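Local coordinates for protein 3-oxo-tetronate kinase (Cupriavidus necator, PDB 5DMH) that catalyses the ATP-dependent phosphorylation of 3-oxo-tetronate to 3-oxo-tetronate 4-phosphate, as a member of the four-carbon acid sugar kinase family, at residues E92-S97 with G129-A134; F120-A125 with Q192-N197; P282-P287 with G384-V389; A407-A412 with A420-D425; G200-D205 with E216-L221. One frame throughout, in Å; residues are numbered along the deposited sequence.

Contacts 1, 2 and 5 belong to the sugar-binding N-terminal domain, whereas contact 4 and the strand half of contact 3 belong to the nucleotide-binding C-terminal domain. Contacts 1 and 2 adjoin, their centres 11 Å apart, and Glu-133 of contact 1 meets the backbone of Asn-197 in contact 2. Contact 5 continues the chain beyond contact 2, its centre 20 Å away. Contacts 3 and 4 also touch, at a centre distance of 12 Å, and contacts 3 and 5 lie 47 Å apart between centres. In contact 2 the side chain of Ser-122 is about 12 Å from the bound ADP. Contacts 3 and 5 are remote from the known sites.

Contact 1: E92-S97 with G129-A134; sequences EAVAQS and GPVAEA
The carbonyl oxygen of Ala-93 is gripped twice from one turn further along its helix, by Ser-97 N at 2.9 Å and by Ser-97 OG at 2.7 Å, the two donors reaching it from opposite faces of the carbonyl plane. Val-131 of the other helix lies directly against this arrangement. The serine hydroxyl stands beside its own backbone N (chi1 -60°), folded back along the helix, and this explains how a polar residue can sit in an apolar seam: its proton is spent at home, leaving CB and the flank of the oxygen to meet a methyl group. Val-131 CG1 rests 3.5 Å from Ser-97 OG, and its other branch, CG2, comes 3.8 Å from Ala-93 CB. Helices 90-106 and 128-139 thus pack side by side in the sugar-binding N-terminal domain, their short segments running the same general way at 36° with axes 8.8 Å apart. Alanine, serine and valine suit so close an approach because they are short. Val-131 also touches Phe-114 of strand 111-115, which brings the helix pair onto a core strand. Val-94 fills the other half of the seam with both branches. Its CG1, anti to the backbone N (chi1 168°), meets Ala-134 CB at 3.5 Å, while CG2 lies over the first turn of helix 128-139, 3.9 Å from Pro-130 CB. Proline fits in that turn, where its missing N-H would have no helical acceptor, and its ring supplies a rigid apolar surface to the valine.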
# COMPACT_ATOMS: atom_id res chain seq x y z
N GLU A 92 4.64 4.30 -17.62
CA GLU A 92 4.61 2.88 -17.27
C GLU A 92 3.56 2.58 -16.20
O GLU A 92 2.88 1.56 -16.25
CB GLU A 92 5.98 2.40 -16.80
CG GLU A 92 7.06 2.41 -17.86
CD GLU A 92 8.41 1.96 -17.29
OE1 GLU A 92 8.43 0.99 -16.51
OE2 GLU A 92 9.44 2.61 -17.61
N ALA A 93 3.42 3.48 -15.24
CA ALA A 93 2.38 3.37 -14.23
C ALA A 93 1.01 3.39 -14.88
O ALA A 93 0.14 2.59 -14.50
CB ALA A 93 2.50 4.49 -13.20
N VAL A 94 0.81 4.30 -15.81
CA VAL A 94 -0.46 4.38 -16.53
C VAL A 94 -0.69 3.08 -17.30
O VAL A 94 -1.77 2.49 -17.24
CB VAL A 94 -0.52 5.60 -17.46
CG1 VAL A 94 -1.72 5.50 -18.42
CG2 VAL A 94 -0.56 6.91 -16.62
N ALA A 95 0.33 2.61 -18.00
CA ALA A 95 0.14 1.42 -18.84
C ALA A 95 -0.22 0.21 -17.98
O ALA A 95 -1.15 -0.53 -18.29
CB ALA A 95 1.37 1.16 -19.66
N GLN A 96 0.53 0.00 -16.90
CA GLN A 96 0.20 -1.07 -15.98
C GLN A 96 -1.17 -0.93 -15.35
O GLN A 96 -1.86 -1.94 -15.13
CB GLN A 96 1.25 -1.17 -14.86
CG GLN A 96 2.65 -1.47 -15.33
CD GLN A 96 3.57 -1.71 -14.16
OE1 GLN A 96 3.12 -1.92 -13.04
NE2 GLN A 96 4.87 -1.67 -14.42
N SER A 97 -1.57 0.30 -15.04
CA SER A 97 -2.85 0.54 -14.40
C SER A 97 -4.00 0.32 -15.38
O SER A 97 -5.03 -0.24 -15.01
CB SER A 97 -2.89 1.92 -13.76
OG SER A 97 -1.86 2.05 -12.79
N GLY A 129 -1.79 11.56 -10.00
CA GLY A 129 -2.50 12.30 -11.03
C GLY A 129 -2.59 11.58 -12.38
O GLY A 129 -3.68 11.45 -12.94
N PRO A 130 -1.45 11.16 -12.93
CA PRO A 130 -1.51 10.54 -14.26
C PRO A 130 -2.34 9.27 -14.27
O PRO A 130 -3.15 9.09 -15.21
CB PRO A 130 -0.05 10.24 -14.57
CG PRO A 130 0.69 11.33 -13.87
CD PRO A 130 -0.07 11.57 -12.60
N VAL A 131 -2.24 8.46 -13.24
CA VAL A 131 -3.00 7.20 -13.18
C VAL A 131 -4.51 7.45 -12.98
O VAL A 131 -5.33 6.90 -13.72
CB VAL A 131 -2.46 6.22 -12.14
CG1 VAL A 131 -3.42 5.09 -11.92
CG2 VAL A 131 -1.11 5.65 -12.58
N ALA A 132 -4.88 8.30 -12.03
CA ALA A 132 -6.28 8.59 -11.81
C ALA A 132 -6.90 9.15 -13.08
O ALA A 132 -8.02 8.77 -13.47
CB ALA A 132 -6.48 9.56 -10.64
N GLU A 133 -6.22 10.09 -13.71
CA GLU A 133 -6.81 10.71 -14.90
C GLU A 133 -6.95 9.71 -16.04
O GLU A 133 -7.95 9.74 -16.78
CB GLU A 133 -6.01 11.94 -15.36
CG GLU A 133 -6.18 13.11 -14.45
CD GLU A 133 -5.47 14.38 -14.91
OE1 GLU A 133 -4.39 14.30 -15.53
OE2 GLU A 133 -6.00 15.46 -14.64
N ALA A 134 -5.99 8.80 -16.16
CA ALA A 134 -6.03 7.80 -17.22
C ALA A 134 -7.19 6.84 -16.97
O ALA A 134 -7.84 6.39 -17.91
CB ALA A 134 -4.71 7.04 -17.31

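Contact 2: F120-A125 with Q192-N197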
# COMPACT_ATOMS: atom_id res chain seq x y z
N PHE A 120 0.19 10.16 0.44
CA PHE A 120 0.06 10.74 -0.89
C PHE A 120 1.35 10.65 -1.67
O PHE A 120 1.57 11.45 -2.55
CB PHE A 120 -0.43 12.19 -0.83
CG PHE A 120 -1.39 12.57 -1.94
CD1 PHE A 120 -2.62 11.93 -2.08
CD2 PHE A 120 -1.08 13.59 -2.82
CE1 PHE A 120 -3.52 12.30 -3.10
CE2 PHE A 120 -1.96 13.96 -3.83
CZ PHE A 120 -3.19 13.31 -3.96
N ASP A 121 2.15 9.63 -1.35
CA ASP A 121 3.49 9.45 -1.87
C ASP A 121 3.54 9.57 -3.39
O ASP A 121 2.94 8.78 -4.12
CB ASP A 121 4.06 8.09 -1.43
CG ASP A 121 4.15 7.94 0.06
OD1 ASP A 121 3.31 8.55 0.77
OD2 ASP A 121 5.07 7.22 0.55
N SER A 122 4.23 10.61 -3.86
CA SER A 122 4.29 10.95 -5.27
C SER A 122 5.32 12.07 -5.44
O SER A 122 5.86 12.60 -4.43
CB SER A 122 2.93 11.42 -5.78
OG SER A 122 2.45 12.54 -5.05
N THR A 123 5.51 12.45 -6.69
CA THR A 123 6.28 13.65 -7.04
C THR A 123 5.43 14.43 -8.06
O THR A 123 4.37 13.95 -8.50
CB THR A 123 7.66 13.30 -7.66
OG1 THR A 123 7.49 12.88 -9.02
CG2 THR A 123 8.41 12.22 -6.86
N ASP A 124 5.88 15.64 -8.42
CA ASP A 124 5.19 16.45 -9.43
C ASP A 124 5.08 15.70 -10.78
O ASP A 124 4.27 16.05 -11.62
CB ASP A 124 5.93 17.79 -9.66
CG ASP A 124 5.80 18.75 -8.49
OD1 ASP A 124 4.95 18.53 -7.57
OD2 ASP A 124 6.54 19.75 -8.50
N ALA A 125 5.92 14.69 -10.98
CA ALA A 125 5.90 13.89 -12.21
C ALA A 125 4.86 12.75 -12.14
O ALA A 125 4.53 12.15 -13.15
CB ALA A 125 7.27 13.33 -12.52
N GLN A 192 -2.70 18.94 -8.19
CA GLN A 192 -2.81 19.77 -9.39
C GLN A 192 -1.50 19.76 -10.18
O GLN A 192 -1.50 19.71 -11.40
CB GLN A 192 -3.23 21.22 -9.06
CG GLN A 192 -3.53 22.08 -10.29
CD GLN A 192 -4.63 21.52 -11.15
OE1 GLN A 192 -5.81 21.79 -10.93
NE2 GLN A 192 -4.26 20.70 -12.13
N ARG A 193 -0.37 19.71 -9.47
CA ARG A 193 0.93 19.78 -10.15
C ARG A 193 1.23 18.58 -11.02
O ARG A 193 2.01 18.66 -11.98
CB ARG A 193 2.05 20.00 -9.16
CG ARG A 193 2.19 21.43 -8.75
CD ARG A 193 3.54 21.69 -8.13
NE ARG A 193 3.56 21.28 -6.75
CZ ARG A 193 3.44 22.09 -5.70
NH1 ARG A 193 3.30 23.40 -5.86
NH2 ARG A 193 3.47 21.57 -4.46
N GLN A 194 0.59 17.46 -10.70
CA GLN A 194 0.79 16.24 -11.43
C GLN A 194 -0.46 15.85 -12.25
O GLN A 194 -0.60 14.70 -12.67
CB GLN A 194 1.22 15.12 -10.48
CG GLN A 194 0.27 14.83 -9.37
CD GLN A 194 0.77 13.74 -8.45
OE1 GLN A 194 0.76 12.58 -8.79
NE2 GLN A 194 1.18 14.12 -7.24
N SER A 195 -1.35 16.81 -12.45
CA SER A 195 -2.62 16.58 -13.16
C SER A 195 -2.80 17.59 -14.28
O SER A 195 -2.48 18.76 -14.13
CB SER A 195 -3.83 16.67 -12.21
OG SER A 195 -3.72 15.80 -11.11
N LYS A 196 -3.30 17.11 -15.42
CA LYS A 196 -3.56 17.96 -16.59
C LYS A 196 -4.88 18.76 -16.47
O LYS A 196 -4.99 19.88 -16.95
CB LYS A 196 -3.60 17.10 -17.86
CG LYS A 196 -2.31 16.37 -18.14
CD LYS A 196 -2.20 15.94 -19.60
CE LYS A 196 -1.04 14.98 -19.80
NZ LYS A 196 -1.42 13.58 -19.42
N ASN A 197 -5.84 18.16 -15.79
CA ASN A 197 -7.18 18.68 -15.66
C ASN A 197 -7.45 19.27 -14.27
O ASN A 197 -6.66 19.09 -13.32
CB ASN A 197 -8.18 17.57 -15.99
CG ASN A 197 -8.15 17.17 -17.46
OD1 ASN A 197 -7.93 18.01 -18.32
ND2 ASN A 197 -8.35 15.90 -17.75
O HOH W 1 2.85 16.90 -6.99
O HOH W 2 4.77 19.31 -5.00
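Gln-194, in the turn that follows helix 187-193, lays its side chain along the loop 120-125, where Thr-123 OG1 accepts a bond from Ala-125 N to make an ST turn. This is the loop leading from strand 111-115 to helix 128-139 in the sugar-binding domain. Starting at the base, Gln-194 CB sits 3.4 Å from Asp-124 O. CG stands between the backbone N and the carbonyl carbon (chi1 58°), and from there the chain runs extended, carrying CD past the carbonyl oxygen of Thr-123. At the tip the amide divides its work. OE1 accepts from the backbone N of Gly-129, at the start of helix 128-139, and NE2 donates to Ser-122 OG at 3.0 Å, with the serine oxygen almost in the amide plane and the bond fairly straight at 162°. Having one partner that donates and one that accepts fixes which way round the buried amide lies. Ser-122 suits its place because its hydroxyl does both jobs, accepting the N-H of NE2 and donating its own O-H to Phe-120 O at 2.9 Å.

Nearer the surface, Asp-124 and Arg-193 form a salt bridge, Asp-124 OD1 to Arg-193 NE at 3.2 Å, whose hydrogen bond is bent and weak, with the carboxylate and guanidinium planes turned 50° apart; the stronger partner of the arginine is Asp-184. Waters complete the join. One links Asp-124 OD1 to Gln-194 NE2, and a second lies 2.7 Å from both Asp-124 OD1 and Arg-193 NH2.

Contact 3: P282-P287 with G384-V389; sequences PAIDGP and GTRRFV
Pro-287 O takes two backbone hydrogen bonds from successive residues, Arg-386 N at 2.9 Å and Arg-387 N at 3.1 Å, just where strands 288-292 and 387-391 begin to run side by side as parallel neighbours of the nucleotide-binding domain. The chain arrives there through a Schellman motif, in which Gly-384, with the positive phi that favours glycine, ends helix 362-382. Proline suits position 287 because it has no N-H to satisfy and still offers its carbonyl.

The carbonyl before it is also doubly used. Arg-387 NE and NH1 both reach Gly-286 O, each at 2.9 Å, a side-on grip on a single atom that lies almost in the plane of the guanidinium, off its rim. A bend at chi3 (-70°) turns the head of the arginine onto this oxygen, and the remaining nitrogen, NH2, donates to Leu-448 O. Every side-chain nitrogen of Arg-387 is therefore engaged with main-chain oxygen. Glycine is needed at 286, since a side chain at its backbone angles would collide with the preceding carbonyl and crowd Arg-386 CG.

Arg-386 turns the other way. Its NE donates to Pro-428 O, and Ile-284 lies over one guanidinium face, CG2 approaching NH2 to 3.4 Å. Asp-285 OD1 accepts from Gly-453 N, near the C-terminus. One acceptor goes without: Ile-284 O, buried here with no polar partner in the model, meets the methylene carbon Arg-387 CD at 3.3 Å.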
# COMPACT_ATOMS: atom_id res chain seq x y z
N PRO A 282 -4.73 -20.26 8.41
CA PRO A 282 -3.97 -21.13 9.31
C PRO A 282 -2.58 -20.59 9.59
O PRO A 282 -1.98 -19.92 8.74
CB PRO A 282 -3.87 -22.44 8.52
CG PRO A 282 -3.84 -22.00 7.10
CD PRO A 282 -4.76 -20.79 7.04
N ALA A 283 -2.07 -20.89 10.78
CA ALA A 283 -0.71 -20.59 11.15
C ALA A 283 0.21 -21.42 10.26
O ALA A 283 -0.10 -22.56 9.94
CB ALA A 283 -0.48 -20.92 12.62
N ILE A 284 1.33 -20.84 9.87
CA ILE A 284 2.32 -21.54 9.06
C ILE A 284 3.59 -21.62 9.88
O ILE A 284 4.22 -20.60 10.17
CB ILE A 284 2.62 -20.77 7.75
CG1 ILE A 284 1.34 -20.55 6.93
CG2 ILE A 284 3.68 -21.49 6.94
CD1 ILE A 284 1.01 -21.64 5.99
N ASP A 285 3.98 -22.82 10.25
CA ASP A 285 5.18 -22.99 11.06
C ASP A 285 6.41 -23.18 10.17
O ASP A 285 6.33 -23.69 9.05
CB ASP A 285 4.99 -24.15 12.02
CG ASP A 285 3.71 -24.03 12.82
OD1 ASP A 285 3.35 -22.89 13.18
OD2 ASP A 285 3.05 -25.06 13.06
N GLY A 286 7.55 -22.75 10.68
CA GLY A 286 8.80 -22.92 9.97
C GLY A 286 9.65 -21.69 10.12
O GLY A 286 9.29 -20.75 10.83
N PRO A 287 10.81 -21.70 9.47
CA PRO A 287 11.75 -20.58 9.58
C PRO A 287 11.17 -19.26 9.09
O PRO A 287 10.41 -19.20 8.13
CB PRO A 287 12.92 -21.03 8.71
CG PRO A 287 12.85 -22.51 8.71
CD PRO A 287 11.40 -22.86 8.80
N GLY A 384 13.89 -23.09 2.52
CA GLY A 384 12.78 -23.59 3.30
C GLY A 384 12.09 -22.56 4.20
O GLY A 384 11.22 -22.91 5.00
N THR A 385 12.47 -21.30 4.09
CA THR A 385 11.88 -20.25 4.92
C THR A 385 10.42 -20.09 4.51
O THR A 385 10.12 -20.11 3.31
CB THR A 385 12.68 -18.92 4.79
OG1 THR A 385 14.00 -19.12 5.35
CG2 THR A 385 11.99 -17.78 5.54
N ARG A 386 9.52 -19.98 5.49
CA ARG A 386 8.09 -19.98 5.23
C ARG A 386 7.40 -18.69 5.70
O ARG A 386 6.29 -18.39 5.25
CB ARG A 386 7.42 -21.18 5.92
CG ARG A 386 7.94 -22.52 5.43
CD ARG A 386 7.34 -22.89 4.09
NE ARG A 386 5.89 -23.04 4.19
CZ ARG A 386 5.27 -24.10 4.71
NH1 ARG A 386 5.98 -25.13 5.15
NH2 ARG A 386 3.95 -24.13 4.76
N ARG A 387 8.03 -17.96 6.63
CA ARG A 387 7.42 -16.72 7.16
C ARG A 387 8.30 -15.53 6.83
O ARG A 387 9.49 -15.52 7.15
CB ARG A 387 7.21 -16.80 8.69
CG ARG A 387 6.28 -17.93 9.16
CD ARG A 387 6.22 -18.01 10.69
NE ARG A 387 7.48 -18.47 11.24
CZ ARG A 387 8.07 -18.03 12.35
NH1 ARG A 387 9.24 -18.55 12.71
NH2 ARG A 387 7.53 -17.09 13.10
N PHE A 388 7.71 -14.53 6.20
CA PHE A 388 8.41 -13.32 5.77
C PHE A 388 7.71 -12.08 6.25
O PHE A 388 6.55 -11.83 5.86
CB PHE A 388 8.48 -13.29 4.24
CG PHE A 388 9.18 -14.46 3.63
CD1 PHE A 388 8.53 -15.68 3.50
CD2 PHE A 388 10.47 -14.34 3.13
CE1 PHE A 388 9.17 -16.76 2.91
CE2 PHE A 388 11.09 -15.42 2.55
CZ PHE A 388 10.46 -16.62 2.44
N VAL A 389 8.40 -11.29 7.07
CA VAL A 389 7.95 -9.95 7.47
C VAL A 389 8.80 -8.93 6.73
O VAL A 389 10.01 -8.94 6.85
CB VAL A 389 8.12 -9.73 8.99
CG1 VAL A 389 7.69 -8.33 9.38
CG2 VAL A 389 7.33 -10.79 9.76

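Contact 4: A407-A412 with A420-D425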
# COMPACT_ATOMS: atom_id res chain seq x y z
N ALA A 407 -0.58 -14.69 -5.76
CA ALA A 407 -1.79 -14.18 -5.13
C ALA A 407 -1.70 -14.43 -3.63
O ALA A 407 -0.92 -15.28 -3.20
CB ALA A 407 -3.03 -14.83 -5.72
N LEU A 408 -2.47 -13.68 -2.86
CA LEU A 408 -2.46 -13.76 -1.41
C LEU A 408 -3.90 -13.84 -0.90
O LEU A 408 -4.82 -13.20 -1.45
CB LEU A 408 -1.79 -12.53 -0.79
CG LEU A 408 -0.29 -12.38 -1.03
CD1 LEU A 408 0.23 -11.07 -0.51
CD2 LEU A 408 0.43 -13.55 -0.40
N ARG A 409 -4.07 -14.65 0.15
CA ARG A 409 -5.29 -14.69 0.94
C ARG A 409 -5.08 -13.82 2.18
O ARG A 409 -4.03 -13.86 2.80
CB ARG A 409 -5.59 -16.13 1.39
CG ARG A 409 -6.84 -16.21 2.22
CD ARG A 409 -7.60 -17.49 1.98
NE ARG A 409 -7.01 -18.61 2.70
CZ ARG A 409 -7.51 -19.16 3.80
NH1 ARG A 409 -8.63 -18.71 4.35
NH2 ARG A 409 -6.89 -20.19 4.37
N ILE A 410 -6.09 -13.03 2.54
CA ILE A 410 -5.97 -12.07 3.63
C ILE A 410 -6.43 -12.66 4.95
O ILE A 410 -7.56 -13.14 5.07
CB ILE A 410 -6.80 -10.80 3.28
CG1 ILE A 410 -6.51 -10.35 1.84
CG2 ILE A 410 -6.54 -9.68 4.26
CD1 ILE A 410 -5.02 -10.04 1.54
N GLY A 411 -5.56 -12.65 5.95
CA GLY A 411 -5.90 -13.14 7.26
C GLY A 411 -6.21 -11.98 8.19
O GLY A 411 -6.72 -10.94 7.74
N ALA A 412 -5.86 -12.14 9.46
CA ALA A 412 -6.25 -11.19 10.49
C ALA A 412 -5.33 -9.99 10.56
O ALA A 412 -4.14 -10.09 10.25
CB ALA A 412 -6.30 -11.88 11.85
N ALA A 420 -1.99 -10.11 8.38
CA ALA A 420 -1.30 -11.37 8.03
C ALA A 420 -1.88 -11.85 6.70
O ALA A 420 -3.05 -11.62 6.42
CB ALA A 420 -1.52 -12.43 9.11
N THR A 421 -1.06 -12.51 5.88
CA THR A 421 -1.50 -13.05 4.59
C THR A 421 -0.85 -14.40 4.38
O THR A 421 0.17 -14.71 5.01
CB THR A 421 -1.12 -12.12 3.39
OG1 THR A 421 0.29 -12.15 3.16
CG2 THR A 421 -1.55 -10.67 3.62
N VAL A 422 -1.43 -15.22 3.51
CA VAL A 422 -0.78 -16.44 3.10
C VAL A 422 -0.92 -16.61 1.59
O VAL A 422 -1.86 -16.11 0.98
CB VAL A 422 -1.34 -17.66 3.85
CG1 VAL A 422 -1.02 -17.53 5.34
CG2 VAL A 422 -2.85 -17.80 3.63
N THR A 423 0.05 -17.31 0.98
CA THR A 423 -0.05 -17.63 -0.44
C THR A 423 -0.97 -18.83 -0.59
O THR A 423 -1.40 -19.41 0.40
CB THR A 423 1.32 -17.98 -1.07
OG1 THR A 423 1.81 -19.21 -0.53
CG2 THR A 423 2.31 -16.89 -0.83
N LEU A 424 -1.26 -19.22 -1.83
CA LEU A 424 -2.15 -20.36 -2.08
C LEU A 424 -1.45 -21.69 -2.48
O LEU A 424 -2.09 -22.62 -2.94
CB LEU A 424 -3.21 -19.97 -3.13
CG LEU A 424 -4.12 -18.80 -2.73
CD1 LEU A 424 -5.23 -18.62 -3.75
CD2 LEU A 424 -4.73 -19.01 -1.35
N ASP A 425 -0.14 -21.77 -2.26
CA ASP A 425 0.64 -22.98 -2.56
C ASP A 425 0.22 -24.16 -1.68
O ASP A 425 -0.39 -23.97 -0.63
CB ASP A 425 2.13 -22.70 -2.35
CG ASP A 425 2.64 -21.50 -3.14
OD1 ASP A 425 2.78 -21.62 -4.37
OD2 ASP A 425 2.92 -20.44 -2.53
O HOH W 3 -0.44 -17.88 -4.12
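This is an antiparallel strand pairing in a largely buried place, beside the meeting of the two domains. Arg-409 and Val-422 form the hydrogen-bonded pair at its centre, Arg-409 N to Val-422 O at 2.8 Å and Val-422 N to Arg-409 O at 3.0 Å. Towards the turn the register slips: Ala-420 O accepts from Gly-411 N at 2.8 Å, but Ala-420 N donates to Ala-412 O, also at 2.8 Å, a one-residue offset consistent with a beta bulge. Glycine fits at 411, where a side chain would be pressed against Ala-420 O. The hairpin of strands 407-415 and 418-423 is bonded on both outer edges, Leu-408 to Gln-60 of the sugar-binding domain and Thr-421 to Leu-431. On one face Ile-410 and Thr-421 stand next to each other with the same heading, and both touch helix 41-53. Thr-421 OG1, between the backbone N and the carbonyl carbon (chi1 71°), bonds to Leu-431 O; this leaves CG2 beside the backbone N, Ile-410 CD1 lying 4.1 Å from Thr-421 CG2. On the opposite face Arg-409 CB packs 3.9 Å from Val-422 CG2. Beyond Thr-423 a water joins Ala-407 O to Leu-424 N, 2.8 Å from each.

Contact 5: G200-D205 with E216-L221; sequences GLLRYD and ERIAAL
Leu-201 meets helix 211-223 through its backbone, its carbonyl oxygen lying 3.6 Å from Leu-221 CD2. The same oxygen is the acceptor for two waters, which carry the contact on to Arg-217: one, 2.6 Å from Leu-201 O, accepts from Arg-217 NH2, and the other, a longer bond from the oxygen, accepts from Arg-217 NE. Both waters sit at the edge of the guanidinium, in its plane.

Next comes Leu-202, the last residue of strand 199-202 and the main apolar link. With CG anti to the backbone N (chi1 173°), the side chain reaches along the helix and its two methyls part company. CD1 lies 3.5 Å from Arg-217 CG, the leucine and the arginine lying alongside each other with opposite headings, while CD2 meets Ile-218 CG1 at 3.9 Å. Behind them Leu-202 CB rests 4.0 Å from Leu-221 CD1. Branched leucine and isoleucine suit this interlocking between an edge strand and the helix that runs back, at 168° to it, before the neighbouring parallel strand 228-231.

Arg-203, at the N-cap position of helix 204-207, gives its N-H to the NE-bound water at 3.0 Å. Arg-217 therefore plays two parts: its methylenes pack as a hydrocarbon and its charged end, with Leu-221 CD2 over one face, works through water. The chemistry implies an apolar core with a hydrated polar border, in which no direct hydrogen bond joins strand to helix.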
# COMPACT_ATOMS: atom_id res chain seq x y z
N GLY A 200 -10.00 20.08 -7.59
CA GLY A 200 -10.72 20.91 -6.64
C GLY A 200 -10.76 20.28 -5.25
O GLY A 200 -9.93 19.42 -4.90
N LEU A 201 -11.75 20.72 -4.46
CA LEU A 201 -11.87 20.32 -3.07
C LEU A 201 -13.30 20.05 -2.70
O LEU A 201 -14.18 20.89 -2.92
CB LEU A 201 -11.33 21.42 -2.16
CG LEU A 201 -11.42 21.18 -0.64
CD1 LEU A 201 -10.58 20.02 -0.17
CD2 LEU A 201 -11.01 22.47 0.11
N LEU A 202 -13.53 18.88 -2.11
CA LEU A 202 -14.79 18.56 -1.46
C LEU A 202 -14.56 18.80 0.04
O LEU A 202 -13.99 17.97 0.72
CB LEU A 202 -15.16 17.11 -1.79
CG LEU A 202 -16.36 16.47 -1.12
CD1 LEU A 202 -17.61 17.30 -1.39
CD2 LEU A 202 -16.56 15.04 -1.61
N ARG A 203 -14.99 19.95 0.53
CA ARG A 203 -14.54 20.46 1.83
C ARG A 203 -15.28 19.83 3.01
O ARG A 203 -16.42 19.36 2.87
CB ARG A 203 -14.68 22.00 1.83
CG ARG A 203 -13.96 22.72 2.96
CD ARG A 203 -14.15 24.24 2.87
NE ARG A 203 -13.47 24.81 1.72
CZ ARG A 203 -14.05 25.16 0.57
NH1 ARG A 203 -13.30 25.65 -0.41
NH2 ARG A 203 -15.36 25.06 0.38
N TYR A 204 -14.64 19.85 4.17
CA TYR A 204 -15.16 19.20 5.37
C TYR A 204 -16.56 19.62 5.78
O TYR A 204 -17.29 18.84 6.41
CB TYR A 204 -14.21 19.48 6.55
CG TYR A 204 -14.28 20.91 7.02
CD1 TYR A 204 -13.56 21.90 6.39
CD2 TYR A 204 -15.12 21.27 8.07
CE1 TYR A 204 -13.66 23.21 6.79
CE2 TYR A 204 -15.21 22.56 8.50
CZ TYR A 204 -14.47 23.54 7.86
OH TYR A 204 -14.55 24.85 8.27
N ASP A 205 -16.94 20.85 5.45
CA ASP A 205 -18.22 21.38 5.88
C ASP A 205 -19.39 20.80 5.07
O ASP A 205 -20.49 20.66 5.59
CB ASP A 205 -18.20 22.90 5.90
CG ASP A 205 -17.89 23.54 4.55
OD1 ASP A 205 -17.35 22.87 3.64
OD2 ASP A 205 -18.20 24.74 4.40
N GLU A 216 -24.63 16.02 -3.26
CA GLU A 216 -25.05 17.27 -3.88
C GLU A 216 -23.84 18.15 -4.20
O GLU A 216 -23.78 18.76 -5.26
CB GLU A 216 -26.04 18.04 -3.00
CG GLU A 216 -27.43 17.41 -2.95
CD GLU A 216 -28.35 18.15 -1.98
OE1 GLU A 216 -27.90 18.52 -0.87
OE2 GLU A 216 -29.52 18.34 -2.34
N ARG A 217 -22.88 18.19 -3.27
CA ARG A 217 -21.69 19.02 -3.46
C ARG A 217 -20.82 18.46 -4.58
O ARG A 217 -20.24 19.21 -5.38
CB ARG A 217 -20.89 19.14 -2.16
CG ARG A 217 -19.67 20.01 -2.29
CD ARG A 217 -20.04 21.42 -2.69
NE ARG A 217 -18.85 22.24 -2.87
CZ ARG A 217 -18.80 23.30 -3.67
NH1 ARG A 217 -19.88 23.70 -4.33
NH2 ARG A 217 -17.66 23.98 -3.79
N ILE A 218 -20.78 17.13 -4.69
CA ILE A 218 -20.09 16.49 -5.80
C ILE A 218 -20.73 16.87 -7.13
O ILE A 218 -20.02 17.14 -8.12
CB ILE A 218 -20.04 14.94 -5.62
CG1 ILE A 218 -18.99 14.60 -4.57
CG2 ILE A 218 -19.76 14.21 -6.94
CD1 ILE A 218 -19.07 13.20 -4.07
N ALA A 219 -22.06 16.87 -7.19
CA ALA A 219 -22.72 17.27 -8.41
C ALA A 219 -22.35 18.72 -8.75
O ALA A 219 -22.15 19.05 -9.91
CB ALA A 219 -24.21 17.11 -8.31
N ALA A 220 -22.27 19.59 -7.73
CA ALA A 220 -21.90 20.98 -7.99
C ALA A 220 -20.45 21.12 -8.46
O ALA A 220 -20.13 21.91 -9.35
CB ALA A 220 -22.15 21.84 -6.78
N LEU A 221 -19.55 20.35 -7.86
CA LEU A 221 -18.14 20.39 -8.27
C LEU A 221 -17.98 19.97 -9.71
O LEU A 221 -17.25 20.59 -10.47
CB LEU A 221 -17.29 19.50 -7.36
CG LEU A 221 -17.08 20.02 -5.94
CD1 LEU A 221 -16.54 18.94 -5.06
CD2 LEU A 221 -16.18 21.25 -5.95
O HOH W 4 -16.71 21.78 -1.05
O HOH W 5 -15.18 23.29 -2.69